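Local coordinates for FERM, RhoGEF and pleckstrin domain-containing protein 2 (Mus musculus, PDB 4GYV) that activates the GTPase RAC1 as a guanine nucleotide exchange factor, the piece here being its DH (RhoGEF) domain, at residues E41-A46 and K127-V132; F52-P57 and T106-R111; E114-L119 and P145-L150. All coordinates share one frame; numbering follows the deposited sequence.

Interaction 1: E41-A46 and K127-V132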
ATOM      1  N   GLU A  41     -15.693  20.105  13.170  1.00 96.98           N
ATOM      2  CA  GLU A  41     -16.350  20.215  14.477  1.00 97.27           C
ATOM      3  C   GLU A  41     -17.821  19.813  14.403  1.00 95.51           C
ATOM      4  O   GLU A  41     -18.693  20.468  14.971  1.00 97.41           O
ATOM      5  CB  GLU A  41     -16.180  21.625  15.042  1.00101.73           C
ATOM      6  CG  GLU A  41     -14.716  22.069  15.120  1.00109.89           C
ATOM      7  CD  GLU A  41     -14.517  23.470  15.697  1.00118.07           C
ATOM      8  OE1 GLU A  41     -13.501  23.685  16.404  1.00118.83           O
ATOM      9  OE2 GLU A  41     -15.358  24.361  15.434  1.00117.60           O
ATOM     10  N   ALA A  42     -18.078  18.713  13.703  1.00 90.29           N
ATOM     11  CA  ALA A  42     -19.428  18.350  13.306  1.00 93.17           C
ATOM     12  C   ALA A  42     -20.123  17.394  14.261  1.00 85.22           C
ATOM     13  O   ALA A  42     -21.332  17.205  14.190  1.00 82.67           O
ATOM     14  CB  ALA A  42     -19.399  17.749  11.927  1.00103.45           C
HETATM   15  N   MSE A  43     -19.362  16.766  15.139  1.00 87.11           N
HETATM   16  CA  MSE A  43     -19.953  15.791  16.030  1.00 81.95           C
HETATM   17  C   MSE A  43     -19.811  16.191  17.495  1.00 84.90           C
HETATM   18  O   MSE A  43     -18.737  16.624  17.934  1.00 94.01           O
HETATM   19  CB  MSE A  43     -19.319  14.437  15.780  1.00 82.82           C
HETATM   20  CG  MSE A  43     -20.102  13.262  16.324  1.00 87.16           C
HETATM   21 SE   MSE A  43     -19.242  11.584  15.804  1.00 91.13          SE
HETATM   22  CE  MSE A  43     -20.064  11.307  14.060  1.00 74.84           C
ATOM     23  N   PRO A  44     -20.913  16.069  18.249  1.00 77.90           N
ATOM     24  CA  PRO A  44     -20.983  16.306  19.698  1.00 81.65           C
ATOM     25  C   PRO A  44     -19.985  15.405  20.398  1.00 80.87           C
ATOM     26  O   PRO A  44     -19.831  14.264  19.954  1.00 77.94           O
ATOM     27  CB  PRO A  44     -22.397  15.859  20.054  1.00 87.00           C
ATOM     28  CG  PRO A  44     -23.158  15.961  18.778  1.00 70.68           C
ATOM     29  CD  PRO A  44     -22.215  15.692  17.675  1.00 70.16           C
ATOM     30  N   ALA A  45     -19.329  15.887  21.451  1.00 81.24           N
ATOM     31  CA  ALA A  45     -18.263  15.107  22.070  1.00 70.51           C
ATOM     32  C   ALA A  45     -18.729  13.706  22.436  1.00 85.67           C
ATOM     33  O   ALA A  45     -18.066  12.718  22.108  1.00 74.74           O
ATOM     34  CB  ALA A  45     -17.713  15.804  23.272  1.00 80.46           C
ATOM     35  N   ALA A  46     -19.892  13.634  23.078  1.00 94.62           N
ATOM     36  CA  ALA A  46     -20.415  12.391  23.625  1.00 69.16           C
ATOM     37  C   ALA A  46     -20.597  11.309  22.576  1.00 75.67           C
ATOM     38  O   ALA A  46     -20.299  10.129  22.823  1.00 63.41           O
ATOM     39  CB  ALA A  46     -21.690  12.645  24.316  1.00 72.19           C
ATOM     40  N   LYS A 127     -28.506  18.853  10.220  1.00116.65           N
ATOM     41  CA  LYS A 127     -28.230  19.135   8.816  1.00114.66           C
ATOM     42  C   LYS A 127     -26.727  19.267   8.532  1.00107.19           C
ATOM     43  O   LYS A 127     -26.285  19.012   7.415  1.00103.64           O
ATOM     44  CB  LYS A 127     -29.016  20.392   8.346  1.00 82.03           C
ATOM     45  N   LYS A 128     -25.945  19.637   9.545  1.00104.42           N
ATOM     46  CA  LYS A 128     -24.502  19.825   9.370  1.00104.59           C
ATOM     47  C   LYS A 128     -23.683  18.526   9.421  1.00103.14           C
ATOM     48  O   LYS A 128     -22.775  18.324   8.610  1.00101.11           O
ATOM     49  CB  LYS A 128     -23.945  20.827  10.386  1.00108.49           C
ATOM     50  CG  LYS A 128     -22.427  20.935  10.327  1.00114.58           C
ATOM     51  CD  LYS A 128     -21.879  22.064  11.190  1.00126.30           C
ATOM     52  CE  LYS A 128     -20.351  22.123  11.099  1.00124.38           C
ATOM     53  NZ  LYS A 128     -19.752  23.189  11.958  1.00124.03           N
ATOM     54  N   LEU A 129     -23.980  17.658  10.382  1.00 99.66           N
ATOM     55  CA  LEU A 129     -23.303  16.372  10.444  1.00 88.92           C
ATOM     56  C   LEU A 129     -23.647  15.594   9.193  1.00 88.92           C
ATOM     57  O   LEU A 129     -22.787  14.926   8.618  1.00 85.40           O
ATOM     58  CB  LEU A 129     -23.715  15.572  11.681  1.00 83.11           C
ATOM     59  CG  LEU A 129     -23.183  14.136  11.770  1.00 72.29           C
ATOM     60  CD1 LEU A 129     -21.696  14.121  12.014  1.00 66.51           C
ATOM     61  CD2 LEU A 129     -23.897  13.364  12.860  1.00 74.90           C
ATOM     62  N   GLU A 130     -24.907  15.682   8.769  1.00 88.85           N
ATOM     63  CA  GLU A 130     -25.331  14.976   7.566  1.00 80.43           C
ATOM     64  C   GLU A 130     -24.474  15.394   6.376  1.00 79.62           C
ATOM     65  O   GLU A 130     -23.996  14.549   5.616  1.00 75.36           O
ATOM     66  CB  GLU A 130     -26.802  15.215   7.267  1.00 79.28           C
ATOM     67  CG  GLU A 130     -27.305  14.430   6.070  1.00 87.41           C
ATOM     68  CD  GLU A 130     -28.708  14.826   5.662  1.00108.51           C
ATOM     69  OE1 GLU A 130     -29.276  14.142   4.788  1.00112.03           O
ATOM     70  OE2 GLU A 130     -29.243  15.823   6.210  1.00119.87           O
ATOM     71  N   ALA A 131     -24.265  16.702   6.244  1.00 82.64           N
ATOM     72  CA  ALA A 131     -23.461  17.274   5.164  1.00 78.89           C
ATOM     73  C   ALA A 131     -22.029  16.755   5.159  1.00 83.45           C
ATOM     74  O   ALA A 131     -21.470  16.460   4.096  1.00 83.46           O
ATOM     75  CB  ALA A 131     -23.452  18.763   5.274  1.00 75.94           C
ATOM     76  N   VAL A 132     -21.441  16.664   6.351  1.00 77.02           N
ATOM     77  CA  VAL A 132     -20.091  16.133   6.504  1.00 71.77           C
ATOM     78  C   VAL A 132     -19.958  14.682   6.054  1.00 69.04           C
ATOM     79  O   VAL A 132     -18.968  14.329   5.405  1.00 72.73           O
ATOM     80  CB  VAL A 132     -19.611  16.257   7.942  1.00 71.89           C
ATOM     81  CG1 VAL A 132     -18.283  15.562   8.110  1.00 59.34           C
ATOM     82  CG2 VAL A 132     -19.513  17.723   8.322  1.00 81.25           C
TER

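Interaction 2: F52-P57 and T106-R111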
ATOM      1  N   PHE A  52     -15.628   6.322  18.904  1.00 55.53           N
ATOM      2  CA  PHE A  52     -14.208   5.982  18.878  1.00 52.16           C
ATOM      3  C   PHE A  52     -13.712   5.177  20.057  1.00 53.74           C
ATOM      4  O   PHE A  52     -12.753   4.454  19.932  1.00 62.48           O
ATOM      5  CB  PHE A  52     -13.354   7.213  18.646  1.00 52.85           C
ATOM      6  CG  PHE A  52     -13.558   7.803  17.304  1.00 55.51           C
ATOM      7  CD1 PHE A  52     -13.112   7.140  16.178  1.00 50.44           C
ATOM      8  CD2 PHE A  52     -14.246   8.991  17.153  1.00 56.78           C
ATOM      9  CE1 PHE A  52     -13.320   7.664  14.919  1.00 55.32           C
ATOM     10  CE2 PHE A  52     -14.472   9.520  15.892  1.00 56.74           C
ATOM     11  CZ  PHE A  52     -14.004   8.861  14.778  1.00 60.93           C
ATOM     12  N   SER A  53     -14.399   5.282  21.182  1.00 57.92           N
ATOM     13  CA  SER A  53     -14.081   4.517  22.370  1.00 51.11           C
ATOM     14  C   SER A  53     -14.282   3.020  22.136  1.00 59.84           C
ATOM     15  O   SER A  53     -13.720   2.197  22.861  1.00 66.67           O
ATOM     16  CB  SER A  53     -14.957   4.999  23.520  1.00 54.26           C
ATOM     17  OG  SER A  53     -15.693   3.945  24.111  1.00109.62           O
ATOM     18  N   ASN A  54     -15.083   2.674  21.129  1.00 51.57           N
ATOM     19  CA  ASN A  54     -15.447   1.285  20.866  1.00 55.32           C
ATOM     20  C   ASN A  54     -14.921   0.770  19.524  1.00 59.57           C
ATOM     21  O   ASN A  54     -15.349  -0.308  19.051  1.00 50.28           O
ATOM     22  CB  ASN A  54     -16.961   1.111  20.895  1.00 46.71           C
ATOM     23  CG  ASN A  54     -17.548   1.352  22.255  1.00 67.02           C
ATOM     24  OD1 ASN A  54     -17.412   0.523  23.163  1.00 74.32           O
ATOM     25  ND2 ASN A  54     -18.225   2.483  22.410  1.00 67.41           N
ATOM     26  N   ILE A  55     -14.020   1.558  18.921  1.00 55.56           N
ATOM     27  CA  ILE A  55     -13.331   1.189  17.687  1.00 54.92           C
ATOM     28  C   ILE A  55     -11.823   1.206  17.886  1.00 55.67           C
ATOM     29  O   ILE A  55     -11.137   0.243  17.534  1.00 53.22           O
ATOM     30  CB  ILE A  55     -13.672   2.120  16.517  1.00 55.54           C
ATOM     31  CG1 ILE A  55     -15.091   1.892  16.070  1.00 55.89           C
ATOM     32  CG2 ILE A  55     -12.843   1.756  15.322  1.00 50.67           C
ATOM     33  CD1 ILE A  55     -15.266   0.504  15.575  1.00 58.16           C
ATOM     34  N   ASP A  56     -11.322   2.300  18.460  1.00 52.04           N
ATOM     35  CA  ASP A  56      -9.907   2.434  18.799  1.00 48.61           C
ATOM     36  C   ASP A  56      -9.276   1.205  19.445  1.00 57.94           C
ATOM     37  O   ASP A  56      -8.208   0.766  19.005  1.00 66.07           O
ATOM     38  CB  ASP A  56      -9.653   3.646  19.684  1.00 51.70           C
ATOM     39  CG  ASP A  56      -9.579   4.948  18.907  1.00 63.76           C
ATOM     40  OD1 ASP A  56      -9.399   4.916  17.664  1.00 60.89           O
ATOM     41  OD2 ASP A  56      -9.694   6.010  19.567  1.00 74.42           O
ATOM     42  N   PRO A  57      -9.921   0.635  20.483  1.00 59.81           N
ATOM     43  CA  PRO A  57      -9.316  -0.576  21.066  1.00 60.80           C
ATOM     44  C   PRO A  57      -9.377  -1.785  20.125  1.00 55.01           C
ATOM     45  O   PRO A  57      -8.443  -2.576  20.114  1.00 49.58           O
ATOM     46  CB  PRO A  57     -10.186  -0.851  22.301  1.00 45.58           C
ATOM     47  CG  PRO A  57     -11.057   0.313  22.461  1.00 53.18           C
ATOM     48  CD  PRO A  57     -11.202   0.957  21.130  1.00 48.13           C
ATOM     49  N   THR A 106     -14.868  -8.009  23.877  1.00 66.17           N
ATOM     50  CA  THR A 106     -16.252  -8.226  23.472  1.00 64.41           C
ATOM     51  C   THR A 106     -17.151  -7.040  23.845  1.00 68.65           C
ATOM     52  O   THR A 106     -18.123  -6.741  23.143  1.00 66.27           O
ATOM     53  CB  THR A 106     -16.805  -9.500  24.096  1.00 71.52           C
ATOM     54  OG1 THR A 106     -16.616  -9.438  25.510  1.00 98.25           O
ATOM     55  CG2 THR A 106     -16.051 -10.674  23.600  1.00 73.26           C
ATOM     56  N   SER A 107     -16.812  -6.365  24.945  1.00 62.74           N
ATOM     57  CA  SER A 107     -17.547  -5.194  25.402  1.00 60.09           C
ATOM     58  C   SER A 107     -17.698  -4.166  24.280  1.00 66.88           C
ATOM     59  O   SER A 107     -18.748  -3.554  24.100  1.00 66.14           O
ATOM     60  CB  SER A 107     -16.798  -4.546  26.559  1.00 62.50           C
ATOM     61  OG  SER A 107     -15.795  -5.421  27.032  1.00 88.32           O
ATOM     62  N   TYR A 108     -16.632  -3.961  23.532  1.00 60.73           N
ATOM     63  CA  TYR A 108     -16.654  -2.923  22.541  1.00 63.45           C
ATOM     64  C   TYR A 108     -17.530  -3.342  21.379  1.00 67.63           C
ATOM     65  O   TYR A 108     -18.368  -2.565  20.918  1.00 74.72           O
ATOM     66  CB  TYR A 108     -15.238  -2.629  22.066  1.00 59.23           C
ATOM     67  CG  TYR A 108     -14.304  -2.275  23.184  1.00 53.07           C
ATOM     68  CD1 TYR A 108     -14.504  -1.134  23.917  1.00 60.59           C
ATOM     69  CD2 TYR A 108     -13.206  -3.060  23.486  1.00 54.54           C
ATOM     70  CE1 TYR A 108     -13.658  -0.785  24.939  1.00 64.15           C
ATOM     71  CE2 TYR A 108     -12.344  -2.715  24.514  1.00 53.71           C
ATOM     72  CZ  TYR A 108     -12.590  -1.573  25.239  1.00 57.07           C
ATOM     73  OH  TYR A 108     -11.774  -1.174  26.265  1.00 61.36           O
ATOM     74  N   PHE A 109     -17.329  -4.566  20.903  1.00 57.65           N
ATOM     75  CA  PHE A 109     -18.096  -5.061  19.769  1.00 59.28           C
ATOM     76  C   PHE A 109     -19.576  -4.988  20.120  1.00 57.50           C
ATOM     77  O   PHE A 109     -20.413  -4.606  19.310  1.00 59.13           O
ATOM     78  CB  PHE A 109     -17.696  -6.499  19.434  1.00 58.19           C
ATOM     79  CG  PHE A 109     -16.329  -6.617  18.835  1.00 54.89           C
ATOM     80  CD1 PHE A 109     -16.123  -6.355  17.490  1.00 55.12           C
ATOM     81  CD2 PHE A 109     -15.247  -6.993  19.609  1.00 54.02           C
ATOM     82  CE1 PHE A 109     -14.853  -6.455  16.927  1.00 51.16           C
ATOM     83  CE2 PHE A 109     -13.978  -7.094  19.050  1.00 50.77           C
ATOM     84  CZ  PHE A 109     -13.784  -6.815  17.709  1.00 47.74           C
ATOM     85  N   GLN A 110     -19.879  -5.321  21.360  1.00 59.69           N
ATOM     86  CA  GLN A 110     -21.243  -5.325  21.848  1.00 64.23           C
ATOM     87  C   GLN A 110     -21.927  -3.961  21.736  1.00 59.85           C
ATOM     88  O   GLN A 110     -23.144  -3.892  21.700  1.00 73.94           O
ATOM     89  CB  GLN A 110     -21.256  -5.780  23.302  1.00 72.53           C
ATOM     90  CG  GLN A 110     -22.541  -6.361  23.734  1.00 84.71           C
ATOM     91  CD  GLN A 110     -22.514  -7.853  23.655  1.00100.37           C
ATOM     92  OE1 GLN A 110     -21.842  -8.501  24.459  1.00103.57           O
ATOM     93  NE2 GLN A 110     -23.242  -8.424  22.684  1.00108.29           N
ATOM     94  N   ARG A 111     -21.161  -2.879  21.681  1.00 58.93           N
ATOM     95  CA  ARG A 111     -21.769  -1.548  21.615  1.00 61.76           C
ATOM     96  C   ARG A 111     -21.945  -1.033  20.184  1.00 59.44           C
ATOM     97  O   ARG A 111     -22.520   0.031  19.973  1.00 65.24           O
ATOM     98  CB  ARG A 111     -21.029  -0.528  22.506  1.00 52.74           C
ATOM     99  CG  ARG A 111     -21.298  -0.731  23.985  1.00 60.95           C
ATOM    100  CD  ARG A 111     -20.428   0.137  24.874  1.00 84.94           C
ATOM    101  NE  ARG A 111     -20.619  -0.169  26.297  1.00113.45           N
ATOM    102  CZ  ARG A 111     -21.689   0.196  27.015  1.00122.15           C
ATOM    103  NH1 ARG A 111     -21.780  -0.115  28.314  1.00114.15           N
ATOM    104  NH2 ARG A 111     -22.676   0.880  26.435  1.00123.03           N
TER

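Interaction 3: E114-L119 and P145-L150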
ATOM      1  N   GLU A 114     -25.361  -0.134  18.880  1.00 65.52           N
ATOM      2  CA  GLU A 114     -25.753   1.080  19.572  1.00 62.38           C
ATOM      3  C   GLU A 114     -25.058   2.298  18.942  1.00 61.92           C
ATOM      4  O   GLU A 114     -25.698   3.313  18.681  1.00 59.44           O
ATOM      5  CB  GLU A 114     -25.435   0.930  21.054  1.00 63.41           C
ATOM      6  CG  GLU A 114     -25.474   2.196  21.865  1.00 85.09           C
ATOM      7  CD  GLU A 114     -24.920   1.996  23.280  1.00104.04           C
ATOM      8  OE1 GLU A 114     -24.823   3.004  24.022  1.00107.87           O
ATOM      9  OE2 GLU A 114     -24.587   0.834  23.644  1.00106.38           O
ATOM     10  N   VAL A 115     -23.756   2.184  18.678  1.00 58.74           N
ATOM     11  CA  VAL A 115     -22.998   3.235  18.002  1.00 56.76           C
ATOM     12  C   VAL A 115     -23.671   3.589  16.685  1.00 59.58           C
ATOM     13  O   VAL A 115     -23.820   4.747  16.304  1.00 66.92           O
ATOM     14  CB  VAL A 115     -21.557   2.766  17.690  1.00 55.74           C
ATOM     15  CG1 VAL A 115     -20.913   3.651  16.605  1.00 46.01           C
ATOM     16  CG2 VAL A 115     -20.712   2.746  18.960  1.00 57.39           C
ATOM     17  N   LEU A 116     -24.095   2.556  15.993  1.00 60.75           N
ATOM     18  CA  LEU A 116     -24.738   2.729  14.721  1.00 58.28           C
ATOM     19  C   LEU A 116     -26.083   3.464  14.831  1.00 67.49           C
ATOM     20  O   LEU A 116     -26.285   4.447  14.121  1.00 73.85           O
ATOM     21  CB  LEU A 116     -24.908   1.373  14.076  1.00 50.95           C
ATOM     22  CG  LEU A 116     -25.361   1.406  12.640  1.00 63.30           C
ATOM     23  CD1 LEU A 116     -24.407   2.263  11.840  1.00 61.57           C
ATOM     24  CD2 LEU A 116     -25.347  -0.025  12.162  1.00 74.62           C
ATOM     25  N   THR A 117     -26.992   3.016  15.706  1.00 55.20           N
ATOM     26  CA  THR A 117     -28.293   3.674  15.775  1.00 68.93           C
ATOM     27  C   THR A 117     -28.123   5.146  16.159  1.00 74.94           C
ATOM     28  O   THR A 117     -28.848   6.020  15.679  1.00 78.51           O
ATOM     29  CB  THR A 117     -29.296   3.017  16.777  1.00 71.98           C
ATOM     30  OG1 THR A 117     -28.814   3.176  18.105  1.00 85.21           O
ATOM     31  CG2 THR A 117     -29.494   1.560  16.516  1.00 58.21           C
ATOM     32  N   GLU A 118     -27.147   5.410  17.014  1.00 70.48           N
ATOM     33  CA  GLU A 118     -26.939   6.742  17.538  1.00 71.53           C
ATOM     34  C   GLU A 118     -26.424   7.692  16.481  1.00 73.26           C
ATOM     35  O   GLU A 118     -26.781   8.873  16.479  1.00 76.13           O
ATOM     36  CB  GLU A 118     -25.973   6.692  18.709  1.00 74.47           C
ATOM     37  CG  GLU A 118     -26.634   6.211  19.963  1.00 80.66           C
ATOM     38  CD  GLU A 118     -27.859   7.028  20.286  1.00 89.18           C
ATOM     39  OE1 GLU A 118     -28.882   6.434  20.708  1.00 92.68           O
ATOM     40  OE2 GLU A 118     -27.795   8.266  20.108  1.00 93.05           O
ATOM     41  N   LEU A 119     -25.571   7.176  15.600  1.00 60.92           N
ATOM     42  CA  LEU A 119     -25.115   7.947  14.456  1.00 57.49           C
ATOM     43  C   LEU A 119     -26.268   8.353  13.553  1.00 67.31           C
ATOM     44  O   LEU A 119     -26.399   9.526  13.202  1.00 72.04           O
ATOM     45  CB  LEU A 119     -24.084   7.167  13.649  1.00 53.46           C
ATOM     46  CG  LEU A 119     -22.715   7.043  14.309  1.00 59.58           C
ATOM     47  CD1 LEU A 119     -21.762   6.216  13.459  1.00 62.39           C
ATOM     48  CD2 LEU A 119     -22.138   8.404  14.575  1.00 50.76           C
ATOM     49  N   PRO A 145     -20.465   3.406   1.818  1.00 57.98           N
ATOM     50  CA  PRO A 145     -21.038   4.370   2.747  1.00 52.72           C
ATOM     51  C   PRO A 145     -20.403   4.159   4.104  1.00 56.57           C
ATOM     52  O   PRO A 145     -20.258   3.016   4.541  1.00 58.07           O
ATOM     53  CB  PRO A 145     -22.503   3.991   2.784  1.00 44.58           C
ATOM     54  CG  PRO A 145     -22.732   3.043   1.670  1.00 53.87           C
ATOM     55  CD  PRO A 145     -21.480   2.850   0.915  1.00 62.75           C
ATOM     56  N   LEU A 146     -20.011   5.255   4.741  1.00 62.47           N
ATOM     57  CA  LEU A 146     -19.263   5.194   5.981  1.00 62.52           C
ATOM     58  C   LEU A 146     -19.842   4.223   7.001  1.00 63.33           C
ATOM     59  O   LEU A 146     -19.154   3.305   7.445  1.00 66.32           O
ATOM     60  CB  LEU A 146     -19.097   6.578   6.608  1.00 61.18           C
ATOM     61  CG  LEU A 146     -18.288   6.300   7.871  1.00 65.75           C
ATOM     62  CD1 LEU A 146     -16.808   6.606   7.705  1.00 57.96           C
ATOM     63  CD2 LEU A 146     -18.903   6.988   9.048  1.00 70.83           C
ATOM     64  N   ASN A 147     -21.106   4.405   7.356  1.00 64.51           N
ATOM     65  CA  ASN A 147     -21.725   3.509   8.318  1.00 62.47           C
ATOM     66  C   ASN A 147     -21.597   2.005   8.006  1.00 60.41           C
ATOM     67  O   ASN A 147     -21.666   1.186   8.907  1.00 70.92           O
ATOM     68  CB  ASN A 147     -23.190   3.896   8.558  1.00 67.56           C
ATOM     69  CG  ASN A 147     -23.337   5.120   9.463  1.00 68.35           C
ATOM     70  OD1 ASN A 147     -22.370   5.580  10.065  1.00 68.36           O
ATOM     71  ND2 ASN A 147     -24.556   5.635   9.575  1.00 75.31           N
ATOM     72  N   THR A 148     -21.387   1.618   6.755  1.00 53.62           N
ATOM     73  CA  THR A 148     -21.308   0.188   6.490  1.00 56.25           C
ATOM     74  C   THR A 148     -19.942  -0.388   6.899  1.00 61.63           C
ATOM     75  O   THR A 148     -19.780  -1.604   7.057  1.00 67.15           O
ATOM     76  CB  THR A 148     -21.751  -0.203   5.049  1.00 57.01           C
ATOM     77  OG1 THR A 148     -20.661  -0.105   4.160  1.00 60.17           O
ATOM     78  CG2 THR A 148     -22.869   0.693   4.534  1.00 66.31           C
ATOM     79  N   PHE A 149     -18.971   0.497   7.107  1.00 48.89           N
ATOM     80  CA  PHE A 149     -17.698   0.093   7.683  1.00 43.87           C
ATOM     81  C   PHE A 149     -17.885  -0.343   9.115  1.00 51.17           C
ATOM     82  O   PHE A 149     -17.110  -1.135   9.612  1.00 52.31           O
ATOM     83  CB  PHE A 149     -16.668   1.228   7.640  1.00 43.92           C
ATOM     84  CG  PHE A 149     -16.149   1.528   6.259  1.00 52.68           C
ATOM     85  CD1 PHE A 149     -15.060   0.830   5.742  1.00 43.28           C
ATOM     86  CD2 PHE A 149     -16.763   2.497   5.464  1.00 55.56           C
ATOM     87  CE1 PHE A 149     -14.577   1.097   4.454  1.00 45.13           C
ATOM     88  CE2 PHE A 149     -16.287   2.771   4.182  1.00 57.84           C
ATOM     89  CZ  PHE A 149     -15.188   2.070   3.679  1.00 56.61           C
ATOM     90  N   LEU A 150     -18.903   0.180   9.789  1.00 56.85           N
ATOM     91  CA  LEU A 150     -19.167  -0.209  11.173  1.00 53.54           C
ATOM     92  C   LEU A 150     -19.672  -1.640  11.349  1.00 57.44           C
ATOM     93  O   LEU A 150     -19.624  -2.189  12.452  1.00 61.82           O
ATOM     94  CB  LEU A 150     -20.143   0.752  11.806  1.00 58.23           C
ATOM     95  CG  LEU A 150     -19.495   2.074  12.144  1.00 66.17           C
ATOM     96  CD1 LEU A 150     -20.538   2.991  12.757  1.00 77.51           C
ATOM     97  CD2 LEU A 150     -18.397   1.805  13.114  1.00 64.82           C
TER

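Interaction 1: E41-A46 and K127-V132
Met43, present as selenomethionine, runs anti through chi1 (-163°) and chi2 (175°) and then bends at chi3 (-87°), a turn that brings Met43 CE to 3.8 Å from Leu129 CD1. Leu129 CG is itself anti to the backbone N, and the two side chains cross obliquely. Val132 CG2, beside its own backbone N, packs on Ala42 CB at 3.6 Å. Ala42 is common to both halves of the contact: its methyl meets Val132 CG2 and, less closely, Leu129 CD1, while Ala42 O lies against Leu129, 3.8 Å from both CB and CD1. No hydrogen bond crosses between the segments; the polar part lies at Lys128, on the solvent side.

There Lys128 stretches out fully extended. Lys128 NZ is 4.2 Å from Glu41 O and makes a weak hydrogen bond to Glu40 O. Glu41 OE2 lies 5.7 Å from Lys128 NZ, too far for a salt bridge, although the opposite charges probably still attract, and the ammonium would probably suit the carbonyl-rich end of helix 7-39.

Neighbouring helices extend the apolar packing: Leu37 touches both Met43 and Leu129, Val36 meets Val132, and Leu119 and Ala122 of helix 112-124 cover Met43 and Leu129 respectively. Glu41 closes the preceding helix with a positive phi and a Schellman motif, Ala42 and Met43 make up the short link, and Pro44 is the N-cap of the next helix. The result is a connection between helices 7-39 and 45-52, packed against the start of helix 127-137 in the all-helical bundle of a DH domain.

Interaction 2: F52-P57 and T106-R111
Pro57 lies over one face of the Tyr108 ring, with CG 3.6 Å above the plane and over its centre. The approach is a CH-pi contact, CG sitting 12° off the ring normal, and Pro57 CB is 3.6 Å from Tyr108 CE2. The first bond of the Tyr108 side chain points toward 52-57, and its CG stands anti to the carbonyl carbon. In the plane of the ring, at its edge, Asn54 OD1 comes within 3.4 Å of Tyr108 CD1, with amide and ring planes 58° apart. Ser53 O approaches the same ring obliquely, 3.6 Å from both CD1 and CE1 of Tyr108.

Ile55 is the N-cap of helix 56-77, which puts Pro57 in the first turn, where the missing N-H of a proline costs no helical bond. The contact joins the start of helix 56-77 to the short helix 106-110 of the DH domain. An alanine at Tyr108 would keep CB beside Asn54 O but remove the ring, and would probably open a gap against Pro57 and strip the packing of the ring edge from Asn54 OD1, leaving that oxygen its contact with Arg111.

Asn54 meets Arg111 through the aliphatic part of a chain extended from CG to NE. Arg111 CD is 3.5 Å from Asn54 OD1, and the guanidinium plane is turned 32° from the amide. The amide's hydrogen bond is made elsewhere, from ND2 to Leu50 O, while the backbone oxygen of Asn54 bonds to His112 NE2. Arg111 NH2 makes a long, weak ion pair with Glu114 OE2.

Interaction 3: E114-L119 and P145-L150
Leu116 and Asn147 mark the closest backbone approach, their CA atoms 7.1 Å apart, where a regular turn of helix 112-124 faces the short, weakly bonded helix 146-149. The bonds of that short piece join residues three apart, such as Leu150 N to Asn147 O.

Leu150 CD1 gathers three side chains from the opposing helix. From Leu150 CD1, Leu119 CD1 is 3.5 Å away, Val115 CG1 3.9 Å and Leu116 CD1 4.0 Å. Val115 and Leu150 cross at about a right angle, while Leu119 meets Leu150 obliquely. Val115, Leu116 and Leu119 are spaced as neighbours on one side of a helix, so they offer a continuous apolar surface in the interior of the DH bundle. Ile29 of helix 7-39 also touches Leu150, and Leu202 and Leu205 of helix 196-212 touch Leu116.

Asn147 is the polar member; with its CG anti to the carbonyl carbon (chi1 -77°), Asn147 CB and CG both lie 3.9 Å from Leu116 CD1. Asn147 OD1 lies 3.5 Å from Leu119 CD1, yet this oxygen is satisfied by a hydrogen bond with Tyr133 OH, on the helix that packs beside Leu119.

Interaction 3 is the meeting point of the set. It touches interaction 1 where Met43 CE packs on Leu119 CD2 at 3.6 Å, and interaction 2 more lightly, through Ile55 CD1 and Leu150 CD2 at 4.2 Å and through Asn54 ND2 and Val115 CG2 at 4.3 Å. Interactions 1 and 2 do not touch: their centres are about 21 Å apart, against about 14 Å and 13 Å from each to interaction 3. Helix 45-52 connects residues 41-46 to 52-57, and its Leu47, Leu50 and Leu51 cover the 114-119 side. All three contacts belong to the one DH domain.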